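Local coordinates for protein ribonucleotide monophosphatase NagD (Escherichia coli, PDB 2C4N) that catalyses the magnesium-dependent hydrolysis of ribonucleoside 5'-phosphates to ribonucleosides and phosphate, and probably acts on a broad range of other phosphorylated compounds, at residues M15-A20 with H148-Y153; A76-R81 with S178-R183; V109-V114 with A131-N136; D228-D231 with F235-S238. One frame throughout, in Å; residues are numbered along the deposited sequence.

Contact 1: M15-A20 with H148-Y153; sequences MHDNVA and HGRGFY
D17 and R150 form a thin, single-pair salt bridge at the surface, between the tip of the 15-20 hairpin and the loop that follows strand 139-142. R150 NH1 reaches D17 OD1 at 3.5 Å, and the N-H...O angle of 139° makes this a weak bond. The other carboxylate oxygen, D17 OD2, sits 3.3 Å from R150 CD, against the aliphatic part of the arginine. The two side chains cross at about a right angle, and their flat groups are turned 48° apart. A bend at chi3 (-43°) folds the end of the R150 chain round to the carboxylate; the side chain is poorly ordered. Both partners ride on type II' turns, H16 to V19 and R150 to Y153. The hairpin comes just after strand 5-9, which ends at the metal ligand D9, with D11 just beyond, and probably corresponds to the flap of the HAD fold; the arginine loop belongs to the cap. A valine in place of D17 would probably leave R150 without its charge partner and its guanidinium freer to swing. The backbone of D17 has a further role: its O accepts from R55, which by similarity orients D11.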
loop_
_atom_site.group_PDB
_atom_site.type_symbol
_atom_site.label_atom_id
_atom_site.label_comp_id
_atom_site.label_asym_id
_atom_site.label_seq_id
_atom_site.Cartn_x
_atom_site.Cartn_y
_atom_site.Cartn_z
ATOM N N MET A 15 -32.213 -4.740 -7.314
ATOM C CA MET A 15 -32.093 -4.214 -8.667
ATOM C C MET A 15 -30.829 -4.650 -9.406
ATOM O O MET A 15 -29.782 -4.683 -8.862
ATOM C CB MET A 15 -32.155 -2.700 -8.666
ATOM C CG MET A 15 -33.359 -2.146 -8.040
ATOM S SD MET A 15 -34.868 -2.350 -8.926
ATOM C CE MET A 15 -34.578 -1.211 -10.000
ATOM N N HIS A 16 -30.979 -4.927 -10.689
ATOM C CA HIS A 16 -29.895 -4.871 -11.612
ATOM C C HIS A 16 -30.030 -3.706 -12.531
ATOM O O HIS A 16 -30.785 -3.694 -13.436
ATOM C CB HIS A 16 -29.713 -6.139 -12.404
ATOM C CG HIS A 16 -29.316 -7.316 -11.588
ATOM N ND1 HIS A 16 -30.048 -8.467 -11.558
ATOM C CD2 HIS A 16 -28.260 -7.525 -10.792
ATOM C CE1 HIS A 16 -29.462 -9.335 -10.772
ATOM N NE2 HIS A 16 -28.379 -8.784 -10.289
ATOM N N ASP A 17 -29.260 -2.713 -12.177
ATOM C CA ASP A 17 -29.407 -1.447 -12.726
ATOM C C ASP A 17 -30.821 -0.944 -12.612
ATOM O O ASP A 17 -31.322 -0.707 -11.578
ATOM C CB ASP A 17 -29.050 -1.533 -14.188
ATOM C CG ASP A 17 -28.087 -0.560 -14.569
ATOM O OD1 ASP A 17 -28.483 0.552 -14.986
ATOM O OD2 ASP A 17 -26.896 -0.908 -14.452
ATOM N N ASN A 18 -31.454 -0.826 -13.738
ATOM C CA ASN A 18 -32.803 -0.364 -13.758
ATOM C C ASN A 18 -33.896 -1.416 -13.879
ATOM O O ASN A 18 -35.046 -1.106 -13.993
ATOM C CB ASN A 18 -32.948 0.845 -14.654
ATOM C CG ASN A 18 -32.107 2.045 -14.185
ATOM O OD1 ASN A 18 -31.870 2.250 -13.013
ATOM N ND2 ASN A 18 -31.685 2.832 -15.121
ATOM N N VAL A 19 -33.469 -2.653 -13.726
ATOM C CA VAL A 19 -34.342 -3.819 -13.818
ATOM C C VAL A 19 -34.403 -4.518 -12.463
ATOM O O VAL A 19 -33.374 -4.794 -11.849
ATOM C CB VAL A 19 -33.831 -4.822 -14.874
ATOM C CG1 VAL A 19 -34.704 -6.064 -14.877
ATOM C CG2 VAL A 19 -33.839 -4.180 -16.249
ATOM N N ALA A 20 -35.614 -4.808 -12.002
ATOM C CA ALA A 20 -35.782 -5.463 -10.715
ATOM C C ALA A 20 -35.389 -6.927 -10.762
ATOM O O ALA A 20 -35.539 -7.597 -11.789
ATOM C CB ALA A 20 -37.228 -5.341 -10.244
ATOM N N HIS A 148 -15.391 3.002 -8.605
ATOM C CA HIS A 148 -16.150 3.314 -9.808
ATOM C C HIS A 148 -17.586 2.813 -9.721
ATOM O O HIS A 148 -17.886 1.918 -8.932
ATOM C CB HIS A 148 -15.453 2.711 -11.031
ATOM C CG HIS A 148 -15.256 1.231 -10.949
ATOM N ND1 HIS A 148 -16.290 0.331 -11.094
ATOM C CD2 HIS A 148 -14.141 0.491 -10.744
ATOM C CE1 HIS A 148 -15.819 -0.899 -10.987
ATOM N NE2 HIS A 148 -14.517 -0.829 -10.773
ATOM N N GLY A 149 -18.469 3.413 -10.517
ATOM C CA GLY A 149 -19.864 3.007 -10.535
ATOM C C GLY A 149 -20.037 1.970 -11.625
ATOM O O GLY A 149 -19.344 0.955 -11.616
ATOM N N ARG A 150 -20.944 2.210 -12.567
ATOM C CA ARG A 150 -21.142 1.261 -13.658
ATOM C C ARG A 150 -19.986 1.383 -14.647
ATOM O O ARG A 150 -19.500 2.488 -14.919
ATOM C CB ARG A 150 -22.472 1.522 -14.360
ATOM C CG ARG A 150 -23.693 1.278 -13.479
ATOM C CD ARG A 150 -24.927 1.685 -14.244
ATOM N NE ARG A 150 -24.664 2.943 -14.932
ATOM C CZ ARG A 150 -25.274 3.341 -16.042
ATOM N NH1 ARG A 150 -26.201 2.582 -16.607
ATOM N NH2 ARG A 150 -24.935 4.495 -16.600
ATOM N N GLY A 151 -19.544 0.244 -15.174
ATOM C CA GLY A 151 -18.430 0.250 -16.103
ATOM C C GLY A 151 -17.208 0.772 -15.374
ATOM O O GLY A 151 -16.879 0.294 -14.285
ATOM N N PHE A 152 -16.539 1.758 -15.961
ATOM C CA PHE A 152 -15.364 2.337 -15.331
ATOM C C PHE A 152 -15.578 3.799 -14.982
ATOM O O PHE A 152 -14.639 4.598 -14.955
ATOM C CB PHE A 152 -14.143 2.153 -16.228
ATOM C CG PHE A 152 -13.736 0.715 -16.386
ATOM C CD1 PHE A 152 -14.041 0.012 -17.547
ATOM C CD2 PHE A 152 -13.080 0.050 -15.350
ATOM C CE1 PHE A 152 -13.698 -1.336 -17.677
ATOM C CE2 PHE A 152 -12.733 -1.295 -15.466
ATOM C CZ PHE A 152 -13.045 -1.993 -16.636
ATOM N N TYR A 153 -16.832 4.136 -14.705
ATOM C CA TYR A 153 -17.215 5.485 -14.317
ATOM C C TYR A 153 -16.594 5.806 -12.965
ATOM O O TYR A 153 -16.806 5.079 -11.995
ATOM C CB TYR A 153 -18.737 5.576 -14.186
ATOM C CG TYR A 153 -19.489 5.705 -15.487
ATOM C CD1 TYR A 153 -18.979 5.186 -16.676
ATOM C CD2 TYR A 153 -20.736 6.321 -15.521
ATOM C CE1 TYR A 153 -19.695 5.284 -17.869
ATOM C CE2 TYR A 153 -21.458 6.422 -16.704
ATOM C CZ TYR A 153 -20.932 5.901 -17.873
ATOM O OH TYR A 153 -21.649 6.002 -19.039
#

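Contact 2: A76-R81 with S178-R183; sequences ADFLRR and SPWIIR
The indole of W180, on helix 180-189, lies against F78 on the last turn of helix 71-80, a contact that joins core to cap. Taking the second segment in order, S178 comes first: its OG accepts a weak capping bond from W180 N at 3.4 Å, and it is also bonded to Q212 of a neighbouring subunit. P179 O then takes two backbone donors, I182 N and R183 N. W180 carries nearly all the contact. With CG anti to its backbone N (chi1 -172°), the ring is sent across to the other helix, and F78 meets it in a T-shaped stack: the phenyl edge faces the six-membered ring, centroids 5.3 Å apart and planes at 82°. F78 CD2 stands 3.9 Å above the indole plane, near the rim, while F78 CB packs on W180 CH2 at 3.4 Å. The backbone of D77 closes on the indole edge; its carboxylate is engaged elsewhere, with R80 and Y69. R81 comes obliquely, NH2 3.7 Å from W180 CZ2, but is poorly ordered. F211 of the neighbouring subunit that supplies Q212 stacks on W180 and also meets F78. Further along, I182 turns to A209 on helix 203-212 of the core, whereas helix 71-80 packs through A76 and L79 on helix 94-101, and through L79 on strand 105-116 of the cap sheet.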
loop_
_atom_site.group_PDB
_atom_site.type_symbol
_atom_site.label_atom_id
_atom_site.label_comp_id
_atom_site.label_asym_id
_atom_site.label_seq_id
_atom_site.Cartn_x
_atom_site.Cartn_y
_atom_site.Cartn_z
ATOM N N ALA A 76 -24.772 13.134 5.796
ATOM C CA ALA A 76 -25.429 14.302 6.375
ATOM C C ALA A 76 -25.752 14.016 7.839
ATOM O O ALA A 76 -25.559 14.869 8.700
ATOM C CB ALA A 76 -26.716 14.632 5.602
ATOM N N ASP A 77 -26.239 12.808 8.119
ATOM C CA ASP A 77 -26.577 12.424 9.485
ATOM C C ASP A 77 -25.334 12.413 10.359
ATOM O O ASP A 77 -25.389 12.764 11.534
ATOM C CB ASP A 77 -27.236 11.042 9.525
ATOM C CG ASP A 77 -28.695 11.076 9.104
ATOM O OD1 ASP A 77 -29.317 12.153 9.211
ATOM O OD2 ASP A 77 -29.226 10.024 8.689
ATOM N N PHE A 78 -24.214 12.000 9.777
ATOM C CA PHE A 78 -22.945 11.959 10.491
ATOM C C PHE A 78 -22.502 13.376 10.861
ATOM O O PHE A 78 -22.114 13.641 11.996
ATOM C CB PHE A 78 -21.893 11.281 9.605
ATOM C CG PHE A 78 -20.485 11.371 10.135
ATOM C CD1 PHE A 78 -19.728 12.527 9.951
ATOM C CD2 PHE A 78 -19.914 10.298 10.816
ATOM C CE1 PHE A 78 -18.423 12.613 10.434
ATOM C CE2 PHE A 78 -18.609 10.377 11.302
ATOM C CZ PHE A 78 -17.862 11.537 11.113
ATOM N N LEU A 79 -22.585 14.281 9.896
ATOM C CA LEU A 79 -22.168 15.667 10.085
ATOM C C LEU A 79 -23.109 16.504 10.951
ATOM O O LEU A 79 -22.687 17.482 11.576
ATOM C CB LEU A 79 -21.981 16.322 8.717
ATOM C CG LEU A 79 -20.850 15.683 7.897
ATOM C CD1 LEU A 79 -20.838 16.226 6.483
ATOM C CD2 LEU A 79 -19.529 15.951 8.590
ATOM N N ARG A 80 -24.382 16.129 10.976
ATOM C CA ARG A 80 -25.365 16.841 11.783
ATOM C C ARG A 80 -24.904 16.886 13.227
ATOM O O ARG A 80 -25.004 17.917 13.889
ATOM C CB ARG A 80 -26.720 16.133 11.734
ATOM C CG ARG A 80 -27.705 16.692 10.737
ATOM C CD ARG A 80 -29.095 16.117 10.987
ATOM N NE ARG A 80 -30.054 16.587 9.994
ATOM C CZ ARG A 80 -30.204 16.059 8.785
ATOM N NH1 ARG A 80 -29.465 15.025 8.407
ATOM N NH2 ARG A 80 -31.091 16.582 7.951
ATOM N N ARG A 81 -24.393 15.755 13.703
ATOM C CA ARG A 81 -23.936 15.627 15.081
ATOM C C ARG A 81 -22.542 16.194 15.315
ATOM O O ARG A 81 -21.972 16.010 16.388
ATOM C CB ARG A 81 -23.938 14.154 15.506
ATOM C CG ARG A 81 -24.716 13.203 14.591
ATOM C CD ARG A 81 -25.834 12.488 15.349
ATOM N NE ARG A 81 -26.209 11.206 14.749
ATOM C CZ ARG A 81 -25.513 10.080 14.890
ATOM N NH1 ARG A 81 -24.401 10.073 15.610
ATOM N NH2 ARG A 81 -25.936 8.957 14.323
ATOM N N SER A 178 -17.674 0.288 6.230
ATOM C CA SER A 178 -17.664 0.917 7.543
ATOM C C SER A 178 -18.919 0.514 8.321
ATOM O O SER A 178 -20.039 0.638 7.827
ATOM C CB SER A 178 -17.611 2.438 7.395
ATOM O OG SER A 178 -17.786 3.071 8.647
ATOM N N PRO A 179 -18.742 0.008 9.548
ATOM C CA PRO A 179 -19.889 -0.404 10.364
ATOM C C PRO A 179 -20.784 0.766 10.779
ATOM O O PRO A 179 -21.967 0.586 11.065
ATOM C CB PRO A 179 -19.229 -1.076 11.569
ATOM C CG PRO A 179 -17.926 -1.574 11.016
ATOM C CD PRO A 179 -17.478 -0.415 10.170
ATOM N N TRP A 180 -20.228 1.971 10.803
ATOM C CA TRP A 180 -21.014 3.128 11.222
ATOM C C TRP A 180 -22.309 3.338 10.438
ATOM O O TRP A 180 -23.341 3.661 11.024
ATOM C CB TRP A 180 -20.187 4.412 11.151
ATOM C CG TRP A 180 -20.921 5.561 11.765
ATOM C CD1 TRP A 180 -20.961 5.894 13.087
ATOM C CD2 TRP A 180 -21.808 6.464 11.096
ATOM N NE1 TRP A 180 -21.823 6.947 13.286
ATOM C CE2 TRP A 180 -22.358 7.315 12.079
ATOM C CE3 TRP A 180 -22.196 6.632 9.760
ATOM C CZ2 TRP A 180 -23.279 8.322 11.769
ATOM C CZ3 TRP A 180 -23.112 7.631 9.451
ATOM C CH2 TRP A 180 -23.643 8.464 10.454
ATOM N N ILE A 181 -22.269 3.161 9.120
ATOM C CA ILE A 181 -23.481 3.363 8.336
ATOM C C ILE A 181 -24.581 2.378 8.731
ATOM O O ILE A 181 -25.762 2.675 8.587
ATOM C CB ILE A 181 -23.212 3.276 6.817
ATOM C CG1 ILE A 181 -24.425 3.826 6.057
ATOM C CG2 ILE A 181 -22.939 1.838 6.406
ATOM C CD1 ILE A 181 -24.175 4.077 4.594
ATOM N N ILE A 182 -24.191 1.209 9.232
ATOM C CA ILE A 182 -25.166 0.218 9.675
ATOM C C ILE A 182 -25.792 0.755 10.966
ATOM O O ILE A 182 -26.996 0.620 11.194
ATOM C CB ILE A 182 -24.494 -1.154 9.947
ATOM C CG1 ILE A 182 -23.821 -1.676 8.668
ATOM C CG2 ILE A 182 -25.524 -2.152 10.448
ATOM C CD1 ILE A 182 -24.754 -1.787 7.469
ATOM N N ARG A 183 -24.964 1.367 11.807
ATOM C CA ARG A 183 -25.439 1.960 13.055
ATOM C C ARG A 183 -26.436 3.063 12.722
ATOM O O ARG A 183 -27.489 3.177 13.355
ATOM C CB ARG A 183 -24.266 2.546 13.852
ATOM C CG ARG A 183 -23.847 1.695 15.041
ATOM C CD ARG A 183 -25.016 1.530 15.998
ATOM N NE ARG A 183 -25.047 0.204 16.605
ATOM C CZ ARG A 183 -26.083 -0.279 17.281
ATOM N NH1 ARG A 183 -27.172 0.456 17.438
ATOM N NH2 ARG A 183 -26.029 -1.498 17.791
#

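Contact 3: V109-V114 with A131-N136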
loop_
_atom_site.group_PDB
_atom_site.type_symbol
_atom_site.label_atom_id
_atom_site.label_comp_id
_atom_site.label_asym_id
_atom_site.label_seq_id
_atom_site.Cartn_x
_atom_site.Cartn_y
_atom_site.Cartn_z
ATOM N N VAL A 109 -13.861 28.924 1.690
ATOM C CA VAL A 109 -13.223 29.878 2.594
ATOM C C VAL A 109 -13.266 29.316 4.013
ATOM O O VAL A 109 -14.337 29.183 4.605
ATOM C CB VAL A 109 -13.946 31.245 2.592
ATOM C CG1 VAL A 109 -13.253 32.199 3.556
ATOM C CG2 VAL A 109 -13.949 31.831 1.197
ATOM N N ASN A 110 -12.097 28.979 4.546
ATOM C CA ASN A 110 -11.986 28.431 5.894
ATOM C C ASN A 110 -13.009 27.340 6.217
ATOM O O ASN A 110 -13.754 27.437 7.196
ATOM C CB ASN A 110 -12.098 29.552 6.933
ATOM C CG ASN A 110 -11.016 30.605 6.774
ATOM O OD1 ASN A 110 -9.825 30.290 6.737
ATOM N ND2 ASN A 110 -11.426 31.863 6.680
ATOM N N PRO A 111 -13.063 26.284 5.396
ATOM C CA PRO A 111 -14.021 25.210 5.666
ATOM C C PRO A 111 -13.542 24.326 6.813
ATOM O O PRO A 111 -12.338 24.156 7.006
ATOM C CB PRO A 111 -14.070 24.453 4.339
ATOM C CG PRO A 111 -12.652 24.606 3.825
ATOM C CD PRO A 111 -12.346 26.058 4.128
ATOM N N ASP A 112 -14.483 23.775 7.577
ATOM C CA ASP A 112 -14.145 22.885 8.683
ATOM C C ASP A 112 -13.937 21.475 8.133
ATOM O O ASP A 112 -13.086 20.727 8.617
ATOM C CB ASP A 112 -15.277 22.847 9.713
ATOM C CG ASP A 112 -15.590 24.212 10.292
ATOM O OD1 ASP A 112 -14.665 24.852 10.834
ATOM O OD2 ASP A 112 -16.762 24.640 10.214
ATOM N N PHE A 113 -14.735 21.130 7.126
ATOM C CA PHE A 113 -14.687 19.817 6.489
ATOM C C PHE A 113 -14.474 19.890 4.988
ATOM O O PHE A 113 -14.809 20.885 4.345
ATOM C CB PHE A 113 -16.014 19.062 6.651
ATOM C CG PHE A 113 -16.472 18.900 8.057
ATOM C CD1 PHE A 113 -17.118 19.942 8.717
ATOM C CD2 PHE A 113 -16.289 17.693 8.717
ATOM C CE1 PHE A 113 -17.577 19.780 10.016
ATOM C CE2 PHE A 113 -16.744 17.520 10.018
ATOM C CZ PHE A 113 -17.391 18.571 10.669
ATOM N N VAL A 114 -13.934 18.804 4.445
ATOM C CA VAL A 114 -13.770 18.633 3.007
ATOM C C VAL A 114 -14.598 17.365 2.833
ATOM O O VAL A 114 -14.286 16.329 3.426
ATOM C CB VAL A 114 -12.312 18.355 2.586
ATOM C CG1 VAL A 114 -12.282 17.799 1.156
ATOM C CG2 VAL A 114 -11.501 19.646 2.643
ATOM N N ALA A 131 -7.291 19.087 -1.684
ATOM C CA ALA A 131 -5.987 18.667 -1.177
ATOM C C ALA A 131 -5.391 19.747 -0.275
ATOM O O ALA A 131 -4.829 19.448 0.776
ATOM C CB ALA A 131 -5.041 18.370 -2.343
ATOM N N TYR A 132 -5.523 21.000 -0.695
ATOM C CA TYR A 132 -5.015 22.129 0.077
ATOM C C TYR A 132 -5.671 22.190 1.458
ATOM O O TYR A 132 -4.987 22.329 2.473
ATOM C CB TYR A 132 -5.283 23.430 -0.677
ATOM C CG TYR A 132 -4.949 24.676 0.113
ATOM C CD1 TYR A 132 -3.634 25.122 0.233
ATOM C CD2 TYR A 132 -5.953 25.403 0.750
ATOM C CE1 TYR A 132 -3.324 26.266 0.971
ATOM C CE2 TYR A 132 -5.656 26.546 1.489
ATOM C CZ TYR A 132 -4.342 26.971 1.595
ATOM O OH TYR A 132 -4.051 28.102 2.323
ATOM N N PHE A 133 -6.997 22.090 1.497
ATOM C CA PHE A 133 -7.714 22.140 2.770
ATOM C C PHE A 133 -7.401 20.952 3.679
ATOM O O PHE A 133 -7.201 21.117 4.884
ATOM C CB PHE A 133 -9.225 22.222 2.535
ATOM C CG PHE A 133 -9.670 23.501 1.878
ATOM C CD1 PHE A 133 -9.259 24.735 2.379
ATOM C CD2 PHE A 133 -10.509 23.475 0.765
ATOM C CE1 PHE A 133 -9.676 25.925 1.780
ATOM C CE2 PHE A 133 -10.933 24.661 0.158
ATOM C CZ PHE A 133 -10.514 25.888 0.669
ATOM N N VAL A 134 -7.364 19.754 3.111
ATOM C CA VAL A 134 -7.073 18.566 3.905
ATOM C C VAL A 134 -5.658 18.653 4.451
ATOM O O VAL A 134 -5.417 18.362 5.621
ATOM C CB VAL A 134 -7.237 17.273 3.064
ATOM C CG1 VAL A 134 -6.757 16.056 3.855
ATOM C CG2 VAL A 134 -8.702 17.091 2.688
ATOM N N ALA A 135 -4.725 19.067 3.604
ATOM C CA ALA A 135 -3.341 19.196 4.025
ATOM C C ALA A 135 -3.214 20.213 5.153
ATOM O O ALA A 135 -2.327 20.102 5.998
ATOM C CB ALA A 135 -2.478 19.611 2.851
ATOM N N ASN A 136 -4.069 21.208 5.146
ATOM C CA ASN A 136 -4.131 22.209 6.172
ATOM C C ASN A 136 -4.996 21.933 7.376
ATOM O O ASN A 136 -5.275 22.808 8.137
ATOM C CB ASN A 136 -4.356 23.602 5.601
ATOM C CG ASN A 136 -3.128 24.156 4.943
ATOM O OD1 ASN A 136 -2.258 24.660 5.624
ATOM N ND2 ASN A 136 -3.061 24.097 3.664
#
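P111 and V114 pack against F133 and V134 within a beta-alpha-beta unit, where helix 124-135 leads from strand 105-116 to strand 139-142 of the parallel cap sheet. The proline and the phenyl ring set the geometry. P111 CG sits squarely over one face of the F133 ring, 3.6 Å from its centroid and only 8° off the normal, a CH-pi contact. P111 CD lies over the same face nearer the rim, 3.6 Å from F133 CE1. F133 has CG anti to its own carbonyl carbon (chi1 -66°), and the two side chains cross at about a right angle, which brings the ring face up against the proline.

Three residues on, where the strand has resumed, V114 touches the root of the phenylalanine: its CG2 methyl is 3.4 Å from F133 CB. The same methyl packs on V134 CG2 at 3.8 Å, so one branch of the valine fits against two successive helix residues. Cutting F133 back to an alanine is likely to leave P111 without the flat surface it rests on and a gap between that loop and the helix, though the V114 contact at CB could remain. Y88 of the neighbouring strand 86-90 touches both P111 and the F133 ring, and V114 and V134 share F140 on strand 139-142. F152 of a neighbouring subunit packs on Y132, A135 and N136. At the helix end N136 folds back on the last turn: its ND2 bonds Y132 O at 2.9 Å, while its backbone N reaches that oxygen from the opposite face of the carbonyl plane.

Contact 4: D228-D231 with F235-S238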
loop_
_atom_site.group_PDB
_atom_site.type_symbol
_atom_site.label_atom_id
_atom_site.label_comp_id
_atom_site.label_asym_id
_atom_site.label_seq_id
_atom_site.Cartn_x
_atom_site.Cartn_y
_atom_site.Cartn_z
ATOM N N ASP A 228 -18.514 -19.798 -3.743
ATOM C CA ASP A 228 -17.188 -20.270 -3.371
ATOM C C ASP A 228 -16.350 -19.215 -2.657
ATOM O O ASP A 228 -15.317 -19.536 -2.069
ATOM C CB ASP A 228 -16.426 -20.811 -4.589
ATOM C CG ASP A 228 -16.223 -19.774 -5.672
ATOM O OD1 ASP A 228 -16.170 -18.565 -5.357
ATOM O OD2 ASP A 228 -16.100 -20.175 -6.848
ATOM N N ASP A 229 -16.795 -17.963 -2.692
ATOM C CA ASP A 229 -16.057 -16.888 -2.028
ATOM C C ASP A 229 -16.094 -16.992 -0.501
ATOM O O ASP A 229 -15.294 -16.352 0.179
ATOM C CB ASP A 229 -16.598 -15.507 -2.437
ATOM C CG ASP A 229 -16.266 -15.138 -3.871
ATOM O OD1 ASP A 229 -15.202 -15.562 -4.367
ATOM O OD2 ASP A 229 -17.059 -14.403 -4.500
ATOM N N ILE A 230 -17.009 -17.794 0.042
ATOM C CA ILE A 230 -17.121 -17.919 1.493
ATOM C C ILE A 230 -16.198 -18.963 2.121
ATOM O O ILE A 230 -15.961 -18.942 3.330
ATOM C CB ILE A 230 -18.572 -18.262 1.934
ATOM C CG1 ILE A 230 -18.887 -19.726 1.613
ATOM C CG2 ILE A 230 -19.569 -17.341 1.237
ATOM C CD1 ILE A 230 -20.049 -20.305 2.426
ATOM N N ASP A 231 -15.659 -19.859 1.299
ATOM C CA ASP A 231 -14.798 -20.930 1.790
ATOM C C ASP A 231 -13.628 -20.434 2.631
ATOM O O ASP A 231 -13.427 -20.888 3.758
ATOM C CB ASP A 231 -14.265 -21.772 0.617
ATOM C CG ASP A 231 -15.379 -22.376 -0.231
ATOM O OD1 ASP A 231 -16.516 -22.497 0.274
ATOM O OD2 ASP A 231 -15.117 -22.745 -1.401
ATOM N N PHE A 235 -15.042 -14.847 8.337
ATOM C CA PHE A 235 -16.383 -14.927 8.905
ATOM C C PHE A 235 -17.259 -15.364 7.738
ATOM O O PHE A 235 -16.856 -15.247 6.584
ATOM C CB PHE A 235 -16.827 -13.540 9.380
ATOM C CG PHE A 235 -16.784 -12.508 8.296
ATOM C CD1 PHE A 235 -17.877 -12.316 7.451
ATOM C CD2 PHE A 235 -15.617 -11.794 8.059
ATOM C CE1 PHE A 235 -17.800 -11.429 6.382
ATOM C CE2 PHE A 235 -15.527 -10.907 6.998
ATOM C CZ PHE A 235 -16.618 -10.723 6.154
ATOM N N ARG A 236 -18.448 -15.864 8.031
ATOM C CA ARG A 236 -19.352 -16.280 6.978
ATOM C C ARG A 236 -20.773 -15.804 7.256
ATOM O O ARG A 236 -21.138 -15.518 8.397
ATOM C CB ARG A 236 -19.305 -17.800 6.812
ATOM C CG ARG A 236 -17.990 -18.303 6.232
ATOM C CD ARG A 236 -17.944 -19.811 6.245
ATOM N NE ARG A 236 -16.755 -20.338 5.587
ATOM C CZ ARG A 236 -16.429 -21.626 5.570
ATOM N NH1 ARG A 236 -17.203 -22.516 6.176
ATOM N NH2 ARG A 236 -15.332 -22.026 4.944
ATOM N N PRO A 237 -21.598 -15.714 6.204
ATOM C CA PRO A 237 -22.983 -15.263 6.344
ATOM C C PRO A 237 -23.816 -16.203 7.203
ATOM O O PRO A 237 -23.550 -17.404 7.259
ATOM C CB PRO A 237 -23.487 -15.235 4.899
ATOM C CG PRO A 237 -22.219 -15.126 4.057
ATOM C CD PRO A 237 -21.293 -16.047 4.801
ATOM N N SER A 238 -24.828 -15.655 7.866
ATOM C CA SER A 238 -25.714 -16.462 8.689
ATOM C C SER A 238 -26.472 -17.409 7.752
ATOM O O SER A 238 -26.706 -18.575 8.078
ATOM C CB SER A 238 -26.698 -15.559 9.434
ATOM O OG SER A 238 -26.009 -14.559 10.166
#
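R236 reaches back across a short loop to grip two successive backbone carbonyls, those of I230 and D231. Its CB points toward the 228-231 segment, and from there the chain runs extended from CG to NE. The first torsion (chi1 -69°) sends CG past I230 CB at 4.3 Å. CG and CD then both lie 3.6 Å from I230 O, so the aliphatic part follows the carbonyl before the polar end takes hold of it. NE donates to I230 O at 2.8 Å with an N-H...O angle of 137°; the donor stands above the carbonyl plane, and the oxygen is tilted from the guanidinium plane. Beyond CZ, NH2 donates to D231 O, which lies at the guanidinium edge and almost exactly in its plane. The modelled length of that second bond, 2.5 Å, is unusually short and its exact value doubtful. Two donors on neighbouring oxygens limit rotation of the guanidinium. NH1 makes a long, weak ion pair with E83 of a neighbouring subunit. The D231 carboxylate is near but not in contact, OD1 lying 4.8 Å from R236 NH2.

Next to the arginine, P237 CD packs on I230 CG2 at 4.2 Å. Both segments belong to the connection from strand 216-220 to edge strand 239-241 of the six-stranded parallel core sheet. I230 and P237 rest on L219 of strand 216-220. P237 also meets L203, by similarity a substrate-binding residue, so the loop backs onto that end of helix 203-212, and F235 packs on I207, L208 and F211 of the same helix.

Overall arrangement
From the N terminus, the hairpin after strand 5-9 opens contact 1, whose partner comes 128 residues later in the cap loop. Before that loop closes, helix 71-80 opens contact 2, which closes later still, at helix 180-189, so the two cross. They lie on opposite sides of the chain's centre, and both link core to cap. Contact 3, wholly within the cap, is nested inside both loops; L79 of contact 2 packs on F113 of contact 3. Contact 4 follows in series, closing a short loop before strand 239-241 of the core, its centre about 41 Å from that of contact 3. Contacts 1 and 3 touch one neighbouring subunit, contacts 2 and 4 another.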